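Local coordinates for 16S rRNA (guanine(1405)-N(7))-methyltransferase (Klebsiella pneumoniae, PDB 6PI9), which probably methylates the N7 position of guanine 1405 in 16S rRNA, using S-adenosyl-L-methionine as methyl donor, and so confers resistance to aminoglycosides, at residues Ala179-Lys184 with Arg208-Phe213; Phe213-Leu218 with Val249-Val254. All blocks are in the same frame, centred on the assembly; numbering follows the deposited sequence.

Contact 1 (Ala179-Lys184 with Arg208-Phe213). With SAH (S-adenosyl-L-homocysteine), chain B.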
ATOM      1  N   ALA A 179      14.020  25.063   2.159  1.00 42.62           N
ATOM      2  CA  ALA A 179      12.744  24.395   2.372  1.00 41.29           C
ATOM      3  C   ALA A 179      13.004  22.917   2.482  1.00 41.14           C
ATOM      4  O   ALA A 179      13.970  22.426   1.894  1.00 41.07           O
ATOM      5  CB  ALA A 179      11.777  24.681   1.204  1.00 43.71           C
ATOM      6  N   ALA A 180      12.137  22.184   3.228  1.00 35.92           N
ATOM      7  CA  ALA A 180      12.184  20.736   3.238  1.00 35.44           C
ATOM      8  C   ALA A 180      10.804  20.179   2.943  1.00 34.32           C
ATOM      9  O   ALA A 180       9.790  20.754   3.354  1.00 34.49           O
ATOM     10  CB  ALA A 180      12.636  20.139   4.572  1.00 36.50           C
ATOM     11  N   LEU A 181      10.799  19.092   2.178  1.00 29.41           N
ATOM     12  CA  LEU A 181       9.584  18.429   1.741  1.00 33.09           C
ATOM     13  C   LEU A 181       9.490  17.161   2.555  1.00 35.71           C
ATOM     14  O   LEU A 181      10.482  16.439   2.671  1.00 32.13           O
ATOM     15  CB  LEU A 181       9.641  18.089   0.249  1.00 34.40           C
ATOM     16  CG  LEU A 181      10.127  19.218  -0.670  1.00 36.59           C
ATOM     17  CD1 LEU A 181      10.146  18.752  -2.131  1.00 40.57           C
ATOM     18  CD2 LEU A 181       9.201  20.472  -0.552  1.00 35.00           C
ATOM     19  N   LEU A 182       8.324  16.943   3.184  1.00 30.92           N
ATOM     20  CA  LEU A 182       8.010  15.723   3.930  1.00 27.79           C
ATOM     21  C   LEU A 182       6.710  15.219   3.339  1.00 28.94           C
ATOM     22  O   LEU A 182       5.618  15.416   3.928  1.00 27.39           O
ATOM     23  CB  LEU A 182       7.858  16.011   5.427  1.00 26.92           C
ATOM     24  CG  LEU A 182       9.194  16.438   6.084  1.00 29.70           C
ATOM     25  CD1 LEU A 182       9.362  17.953   5.910  1.00 36.30           C
ATOM     26  CD2 LEU A 182       9.150  16.122   7.601  1.00 32.90           C
ATOM     27  N   MET A 183       6.796  14.601   2.155  1.00 27.77           N
ATOM     28  CA  MET A 183       5.597  14.316   1.375  1.00 28.33           C
ATOM     29  C   MET A 183       5.232  12.841   1.561  1.00 31.58           C
ATOM     30  O   MET A 183       6.076  11.956   1.316  1.00 29.50           O
ATOM     31  CB  MET A 183       5.864  14.691  -0.088  1.00 30.63           C
ATOM     32  CG  MET A 183       6.036  16.214  -0.252  1.00 34.18           C
ATOM     33  SD  MET A 183       6.824  16.619  -1.857  1.00 41.67           S
ATOM     34  CE  MET A 183       5.682  15.846  -3.009  1.00 42.39           C
ATOM     35  N   LYS A 184       3.985  12.586   2.001  1.00 28.04           N
ATOM     36  CA  LYS A 184       3.466  11.231   2.220  1.00 28.27           C
ATOM     37  C   LYS A 184       4.406  10.425   3.092  1.00 28.45           C
ATOM     38  O   LYS A 184       4.687   9.231   2.846  1.00 33.03           O
ATOM     39  CB  LYS A 184       3.240  10.547   0.872  1.00 28.41           C
ATOM     40  CG  LYS A 184       2.114  11.271   0.105  1.00 27.36           C
ATOM     41  CD  LYS A 184       2.049  10.674  -1.367  1.00 34.99           C
ATOM     42  CE  LYS A 184       0.899  11.345  -2.186  1.00 37.71           C
ATOM     43  NZ  LYS A 184       1.055  10.896  -3.646  1.00 40.18           N
ATOM     44  N   ARG A 208      11.033  26.648   5.967  1.00 43.94           N
ATOM     45  CA  ARG A 208       9.739  26.365   5.352  1.00 46.26           C
ATOM     46  C   ARG A 208       9.678  24.875   5.121  1.00 44.09           C
ATOM     47  O   ARG A 208      10.671  24.288   4.701  1.00 41.76           O
ATOM     48  CB  ARG A 208       9.546  27.112   4.026  1.00 43.97           C
ATOM     49  CG  ARG A 208       9.197  28.597   4.241  1.00 50.88           C
ATOM     50  CD  ARG A 208       9.510  29.464   3.050  1.00 56.26           C
ATOM     51  NE  ARG A 208       8.646  30.660   2.927  1.00 69.73           N
ATOM     52  CZ  ARG A 208       8.515  31.619   3.846  1.00 77.15           C
ATOM     53  NH1 ARG A 208       9.145  31.525   5.024  1.00 78.38           N
ATOM     54  NH2 ARG A 208       7.729  32.673   3.601  1.00 79.35           N
ATOM     55  N   LEU A 209       8.518  24.265   5.393  1.00 38.12           N
ATOM     56  CA  LEU A 209       8.316  22.834   5.240  1.00 36.43           C
ATOM     57  C   LEU A 209       7.063  22.629   4.405  1.00 35.99           C
ATOM     58  O   LEU A 209       6.091  23.376   4.551  1.00 39.28           O
ATOM     59  CB  LEU A 209       8.117  22.113   6.584  1.00 36.09           C
ATOM     60  CG  LEU A 209       9.159  22.438   7.649  1.00 42.80           C
ATOM     61  CD1 LEU A 209       8.788  21.662   8.889  1.00 43.92           C
ATOM     62  CD2 LEU A 209      10.600  22.061   7.214  1.00 46.07           C
ATOM     63  N   VAL A 210       7.085  21.625   3.538  1.00 32.50           N
ATOM     64  CA  VAL A 210       5.888  21.175   2.815  1.00 30.46           C
ATOM     65  C   VAL A 210       5.590  19.794   3.323  1.00 29.24           C
ATOM     66  O   VAL A 210       6.407  18.887   3.141  1.00 30.59           O
ATOM     67  CB  VAL A 210       6.111  21.152   1.294  1.00 31.73           C
ATOM     68  CG1 VAL A 210       4.838  20.633   0.575  1.00 36.02           C
ATOM     69  CG2 VAL A 210       6.494  22.555   0.819  1.00 37.74           C
ATOM     70  N   VAL A 211       4.441  19.611   3.974  1.00 27.27           N
ATOM     71  CA  VAL A 211       4.114  18.332   4.621  1.00 24.57           C
ATOM     72  C   VAL A 211       2.840  17.826   3.983  1.00 28.88           C
ATOM     73  O   VAL A 211       1.872  18.588   3.876  1.00 29.79           O
ATOM     74  CB  VAL A 211       3.899  18.506   6.141  1.00 29.98           C
ATOM     75  CG1 VAL A 211       3.436  17.167   6.809  1.00 28.42           C
ATOM     76  CG2 VAL A 211       5.160  19.130   6.825  1.00 36.20           C
ATOM     77  N   THR A 212       2.841  16.594   3.471  1.00 28.17           N
ATOM     78  CA  THR A 212       1.638  16.138   2.792  1.00 25.81           C
ATOM     79  C   THR A 212       1.188  14.767   3.270  1.00 27.77           C
ATOM     80  O   THR A 212       1.966  13.954   3.781  1.00 27.73           O
ATOM     81  CB  THR A 212       1.786  16.073   1.276  1.00 28.71           C
ATOM     82  OG1 THR A 212       2.525  14.891   0.945  1.00 29.47           O
ATOM     83  CG2 THR A 212       2.483  17.324   0.767  1.00 26.89           C
ATOM     84  N   PHE A 213      -0.100  14.488   3.012  1.00 26.16           N
ATOM     85  CA  PHE A 213      -0.675  13.205   3.430  1.00 27.25           C
ATOM     86  C   PHE A 213      -1.514  12.648   2.290  1.00 29.21           C
ATOM     87  O   PHE A 213      -2.149  13.405   1.567  1.00 30.15           O
ATOM     88  CB  PHE A 213      -1.620  13.384   4.651  1.00 27.69           C
ATOM     89  CG  PHE A 213      -0.920  13.929   5.862  1.00 26.56           C
ATOM     90  CD1 PHE A 213      -0.366  13.054   6.796  1.00 24.63           C
ATOM     91  CD2 PHE A 213      -0.805  15.318   6.064  1.00 28.02           C
ATOM     92  CE1 PHE A 213       0.304  13.565   7.939  1.00 29.13           C
ATOM     93  CE2 PHE A 213      -0.126  15.846   7.193  1.00 25.65           C
ATOM     94  CZ  PHE A 213       0.430  14.955   8.147  1.00 27.97           C
TER
HETATM   95  N   SAH B 301       8.076  11.672  -0.697  1.00 31.10           N
HETATM   96  CA  SAH B 301       7.970  10.823  -1.905  1.00 37.56           C
HETATM   97  CB  SAH B 301       7.844   9.359  -1.523  1.00 32.30           C
HETATM   98  CG  SAH B 301       6.718   8.979  -0.518  1.00 33.14           C
HETATM   99  SD  SAH B 301       6.530   7.140  -0.401  1.00 39.99           S
HETATM  100  C   SAH B 301       6.761  11.241  -2.764  1.00 42.37           C
HETATM  101  O   SAH B 301       5.825  11.821  -2.177  1.00 39.26           O
HETATM  102  OXT SAH B 301       6.691  10.973  -3.980  1.00 39.30           O
HETATM  103  C5' SAH B 301       7.368   6.891   1.223  1.00 39.29           C
HETATM  104  C4' SAH B 301       8.922   6.854   1.120  1.00 38.86           C
HETATM  105  O4' SAH B 301       9.495   6.870   2.446  1.00 37.65           O
HETATM  106  C3' SAH B 301       9.574   5.662   0.361  1.00 40.94           C
HETATM  107  O3' SAH B 301      10.419   6.144  -0.703  1.00 41.88           O
HETATM  108  C2' SAH B 301      10.424   4.942   1.406  1.00 38.14           C
HETATM  109  O2' SAH B 301      11.636   4.480   0.806  1.00 39.56           O
HETATM  110  C1' SAH B 301      10.708   6.099   2.375  1.00 34.99           C
HETATM  111  N9  SAH B 301      10.945   5.689   3.746  1.00 32.75           N
HETATM  112  C8  SAH B 301      10.143   4.894   4.524  1.00 35.06           C
HETATM  113  N7  SAH B 301      10.676   4.868   5.782  1.00 34.29           N
HETATM  114  C5  SAH B 301      11.839   5.595   5.763  1.00 32.95           C
HETATM  115  C6  SAH B 301      12.808   5.870   6.701  1.00 34.53           C
HETATM  116  N6  SAH B 301      12.789   5.356   7.913  1.00 31.44           N
HETATM  117  N1  SAH B 301      13.831   6.735   6.349  1.00 30.01           N
HETATM  118  C2  SAH B 301      13.942   7.224   5.092  1.00 30.24           C
HETATM  119  N3  SAH B 301      13.001   6.953   4.134  1.00 33.28           N
HETATM  120  C4  SAH B 301      11.973   6.140   4.509  1.00 30.83           C
HETATM  121  O   HOH W   1       4.196  13.702   5.448  1.00 26.82           O
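Ala180 and Leu182 carry the backbone bonding to residues 208-213. Ala180 N donates to Arg208 O and Ala180 O accepts from Val210 N; two residues on, Leu182 N reaches Val210 O at 2.7 Å with an almost straight N-H...O angle of 177°, and Leu182 O takes Thr212 N. The ladder is parallel, the strand axes diverging by only 6°, while Ala179 and Leu181 bond their backbones to strand 117-120 instead.

At the C-terminal end the bonding changes character. Lys184 N is shared between Thr212 OG1 at 2.9 Å and Thr212 O at 3.0 Å, both bonds bent, with the donor standing above the plane of the carbonyl. Thr212 OG1 can serve here because it sits between its own backbone N and carbonyl carbon (chi1 78°); its hydroxyl also meets Glu252 OE2, probably in a hydrogen bond. A water donates to both Leu182 O and Thr212 O, bridging the strands.

These are the fourth and fifth strands of a Rossmann-like class I methyltransferase sheet, joined by a beta-alpha-beta crossover through helices 186-192 and 196-203. As this fold leads one to expect, the cofactor product lies at the C-terminal strand ends: the amino nitrogen N of S-adenosyl-L-homocysteine donates to Met183 O at 2.9 Å. The amine of Lys184 leads elsewhere, to a salt bridge with Glu95.

Apolar packing divides between the two faces. Toward helix 100-111, Leu181 and Val210 lie side by side, Leu181 CD2 touching Val210 CB at 3.7 Å, and Met183 CG meets Thr212 CG2 at 3.9 Å. On the opposite face Ala180 CB touches Leu209 CD2 at 3.8 Å, and Leu182, Leu209 and Val211 pack on Leu201 of helix 196-203.

Contact 2 (Phe213-Leu218 with Val249-Val254)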
ATOM      1  N   PHE A 213      -0.100  14.488   3.012  1.00 26.16           N
ATOM      2  CA  PHE A 213      -0.675  13.205   3.430  1.00 27.25           C
ATOM      3  C   PHE A 213      -1.514  12.648   2.290  1.00 29.21           C
ATOM      4  O   PHE A 213      -2.149  13.405   1.567  1.00 30.15           O
ATOM      5  CB  PHE A 213      -1.620  13.384   4.651  1.00 27.69           C
ATOM      6  CG  PHE A 213      -0.920  13.929   5.862  1.00 26.56           C
ATOM      7  CD1 PHE A 213      -0.366  13.054   6.796  1.00 24.63           C
ATOM      8  CD2 PHE A 213      -0.805  15.318   6.064  1.00 28.02           C
ATOM      9  CE1 PHE A 213       0.304  13.565   7.939  1.00 29.13           C
ATOM     10  CE2 PHE A 213      -0.126  15.846   7.193  1.00 25.65           C
ATOM     11  CZ  PHE A 213       0.430  14.955   8.147  1.00 27.97           C
ATOM     12  N   PRO A 214      -1.549  11.339   2.128  1.00 31.82           N
ATOM     13  CA  PRO A 214      -2.447  10.775   1.119  1.00 36.86           C
ATOM     14  C   PRO A 214      -3.884  10.823   1.619  1.00 40.76           C
ATOM     15  O   PRO A 214      -4.162  10.574   2.794  1.00 46.76           O
ATOM     16  CB  PRO A 214      -1.953   9.334   0.964  1.00 42.20           C
ATOM     17  CG  PRO A 214      -1.331   9.015   2.365  1.00 40.17           C
ATOM     18  CD  PRO A 214      -0.811  10.331   2.918  1.00 34.41           C
ATOM     19  N   THR A 215      -4.788  11.194   0.750  1.00 52.33           N
ATOM     20  CA  THR A 215      -6.207  11.079   1.059  1.00 62.71           C
ATOM     21  C   THR A 215      -6.651   9.849   0.286  1.00 83.40           C
ATOM     22  O   THR A 215      -6.836   9.901  -0.933  1.00 90.53           O
ATOM     23  CB  THR A 215      -6.995  12.324   0.663  1.00 56.14           C
ATOM     24  OG1 THR A 215      -7.248  12.279  -0.748  1.00 58.27           O
ATOM     25  CG2 THR A 215      -6.232  13.609   1.017  1.00 50.62           C
ATOM     26  N   ARG A 216      -6.790   8.731   0.986  1.00100.98           N
ATOM     27  CA  ARG A 216      -7.000   7.471   0.291  1.00105.28           C
ATOM     28  C   ARG A 216      -8.435   7.313  -0.214  1.00104.59           C
ATOM     29  O   ARG A 216      -9.000   6.215  -0.146  1.00110.61           O
ATOM     30  CB  ARG A 216      -6.590   6.321   1.210  1.00110.82           C
ATOM     31  CG  ARG A 216      -5.175   5.832   0.917  1.00114.61           C
ATOM     32  CD  ARG A 216      -4.653   4.902   1.986  1.00115.13           C
ATOM     33  NE  ARG A 216      -3.305   5.261   2.419  1.00114.75           N
ATOM     34  CZ  ARG A 216      -3.031   5.979   3.504  1.00113.38           C
ATOM     35  NH1 ARG A 216      -4.017   6.436   4.264  1.00113.52           N
ATOM     36  NH2 ARG A 216      -1.770   6.238   3.825  1.00110.87           N
ATOM     37  N   THR A 217      -9.018   8.395  -0.745  1.00 88.50           N
ATOM     38  CA  THR A 217     -10.354   8.374  -1.332  1.00 76.44           C
ATOM     39  C   THR A 217     -10.269   8.019  -2.810  1.00 70.03           C
ATOM     40  O   THR A 217      -9.304   8.359  -3.500  1.00 67.39           O
ATOM     41  CB  THR A 217     -11.069   9.721  -1.177  1.00 69.45           C
ATOM     42  OG1 THR A 217     -10.286  10.769  -1.784  1.00 67.73           O
ATOM     43  CG2 THR A 217     -11.324  10.039   0.315  1.00 61.70           C
ATOM     44  N   LEU A 218     -11.292   7.334  -3.294  1.00 61.42           N
ATOM     45  CA  LEU A 218     -11.254   6.781  -4.630  1.00 61.94           C
ATOM     46  C   LEU A 218     -12.622   6.888  -5.288  1.00 64.07           C
ATOM     47  O   LEU A 218     -13.008   6.010  -6.071  1.00 64.62           O
ATOM     48  CB  LEU A 218     -10.777   5.326  -4.581  1.00 62.54           C
ATOM     49  CG  LEU A 218      -9.353   5.143  -4.039  1.00 56.32           C
ATOM     50  CD1 LEU A 218      -9.025   3.707  -3.740  1.00 56.72           C
ATOM     51  CD2 LEU A 218      -8.323   5.742  -4.992  1.00 58.82           C
ATOM     52  N   VAL A 249      -4.639  18.516  -3.483  1.00 52.73           N
ATOM     53  CA  VAL A 249      -4.300  18.402  -4.919  1.00 59.56           C
ATOM     54  C   VAL A 249      -4.174  16.916  -5.243  1.00 56.10           C
ATOM     55  O   VAL A 249      -3.235  16.266  -4.769  1.00 48.61           O
ATOM     56  CB  VAL A 249      -2.965  19.094  -5.255  1.00 61.88           C
ATOM     57  CG1 VAL A 249      -2.771  19.180  -6.773  1.00 66.33           C
ATOM     58  CG2 VAL A 249      -2.810  20.445  -4.553  1.00 62.79           C
ATOM     59  N   SER A 250      -5.102  16.370  -6.020  1.00 53.10           N
ATOM     60  CA  SER A 250      -4.947  15.023  -6.590  1.00 64.71           C
ATOM     61  C   SER A 250      -4.731  13.944  -5.509  1.00 64.01           C
ATOM     62  O   SER A 250      -3.797  13.128  -5.561  1.00 64.61           O
ATOM     63  CB  SER A 250      -3.814  15.027  -7.624  1.00 73.40           C
ATOM     64  OG  SER A 250      -3.520  13.720  -8.081  1.00 78.87           O
ATOM     65  N   ASP A 251      -5.637  13.939  -4.531  1.00 56.34           N
ATOM     66  CA  ASP A 251      -5.657  13.013  -3.389  1.00 51.97           C
ATOM     67  C   ASP A 251      -4.409  13.147  -2.528  1.00 48.43           C
ATOM     68  O   ASP A 251      -3.953  12.156  -1.941  1.00 49.38           O
ATOM     69  CB  ASP A 251      -5.852  11.550  -3.819  1.00 60.98           C
ATOM     70  CG  ASP A 251      -7.316  11.241  -4.278  1.00 70.12           C
ATOM     71  OD1 ASP A 251      -7.446  10.708  -5.398  1.00 66.64           O
ATOM     72  OD2 ASP A 251      -8.314  11.501  -3.520  1.00 75.13           O
ATOM     73  N   GLU A 252      -3.838  14.358  -2.470  1.00 39.37           N
ATOM     74  CA  GLU A 252      -2.747  14.666  -1.548  1.00 35.01           C
ATOM     75  C   GLU A 252      -3.161  15.891  -0.745  1.00 34.98           C
ATOM     76  O   GLU A 252      -3.409  16.942  -1.331  1.00 36.93           O
ATOM     77  CB  GLU A 252      -1.433  14.929  -2.335  1.00 35.61           C
ATOM     78  CG  GLU A 252      -0.220  15.143  -1.429  1.00 34.23           C
ATOM     79  CD  GLU A 252       1.084  15.082  -2.207  1.00 37.71           C
ATOM     80  OE1 GLU A 252       1.054  15.310  -3.423  1.00 40.27           O
ATOM     81  OE2 GLU A 252       2.131  14.768  -1.618  1.00 38.64           O
ATOM     82  N   LEU A 253      -3.239  15.753   0.582  1.00 34.35           N
ATOM     83  CA  LEU A 253      -3.470  16.901   1.465  1.00 36.80           C
ATOM     84  C   LEU A 253      -2.135  17.579   1.743  1.00 33.65           C
ATOM     85  O   LEU A 253      -1.227  16.937   2.288  1.00 33.24           O
ATOM     86  CB  LEU A 253      -4.085  16.431   2.783  1.00 35.18           C
ATOM     87  CG  LEU A 253      -4.147  17.440   3.966  1.00 37.93           C
ATOM     88  CD1 LEU A 253      -5.037  18.645   3.656  1.00 38.78           C
ATOM     89  CD2 LEU A 253      -4.624  16.645   5.198  1.00 37.14           C
ATOM     90  N   VAL A 254      -2.028  18.871   1.409  1.00 34.62           N
ATOM     91  CA  VAL A 254      -0.746  19.588   1.416  1.00 39.39           C
ATOM     92  C   VAL A 254      -0.820  20.711   2.452  1.00 32.73           C
ATOM     93  O   VAL A 254      -1.768  21.473   2.454  1.00 34.28           O
ATOM     94  CB  VAL A 254      -0.420  20.201   0.035  1.00 39.89           C
ATOM     95  CG1 VAL A 254       0.989  20.922   0.082  1.00 39.96           C
ATOM     96  CG2 VAL A 254      -0.475  19.145  -1.079  1.00 34.80           C
TER
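Asp251 lies across Thr215 and reaches on to Thr217. Its CB is 3.5 Å from Thr215 OG1, the two side chains crossing at about a right angle. CG, anti to its own carbonyl carbon (chi1 -74°), comes within 3.6 Å of Thr217 O, and OD1 is 3.5 Å from that same oxygen. At the tip, OD2 accepts a hydrogen bond from Thr217 OG1 at 2.7 Å, met nearly along the C-O axis of the acid. Thr217 O lies 3.3 Å from OD2 without bonding to it, an acceptor-acceptor approach that this hydroxyl bond may offset.

Asp251 and Ser250 both have left-handed backbone conformations and form the two-residue turn, resembling type I', of the hairpin between strands 241-248 and 252-259, whose second strand is the reversed one that class I methyltransferases insert beside the fifth strand, here 208-214. Phe213 and Leu253 form a hydrogen-bonded antiparallel pair, each N donating to the other's O. Beyond Pro214, Thr215 N donates to Asp251 O at 3.0 Å; the bond is straight at the hydrogen (176°), but the donor stands above the carbonyl plane.

On the side facing helix 225-236, Phe213 and Leu253 point the same way, Phe213 CD2 lying 4.1 Å from Leu253 CD2, and Thr215 CG2 meets Leu253 CB at 4.0 Å.

Strand 208-214 belongs to both contacts, pairing in parallel with 179-183 along one edge and antiparallel with 252-254 along the other, and Phe213 is common to the two. Contact 1 is buried nearly throughout, with a regular ladder and aliphatic packing on both faces; contact 2 is only partly buried, soon leaves the sheet, and adds a hydroxyl-carboxylate bond between loop residues to its few backbone bonds. Their centres are 14 Å apart, yet they meet directly, Thr212 OG1 lying 2.6 Å from Glu252 OE2. Since Glu252 OE1 also forms a salt bridge with Arg96, a residue that binds S-adenosyl-L-homocysteine, contact 2 reaches the cofactor site through a second shell, whereas contact 1 touches the ligand itself.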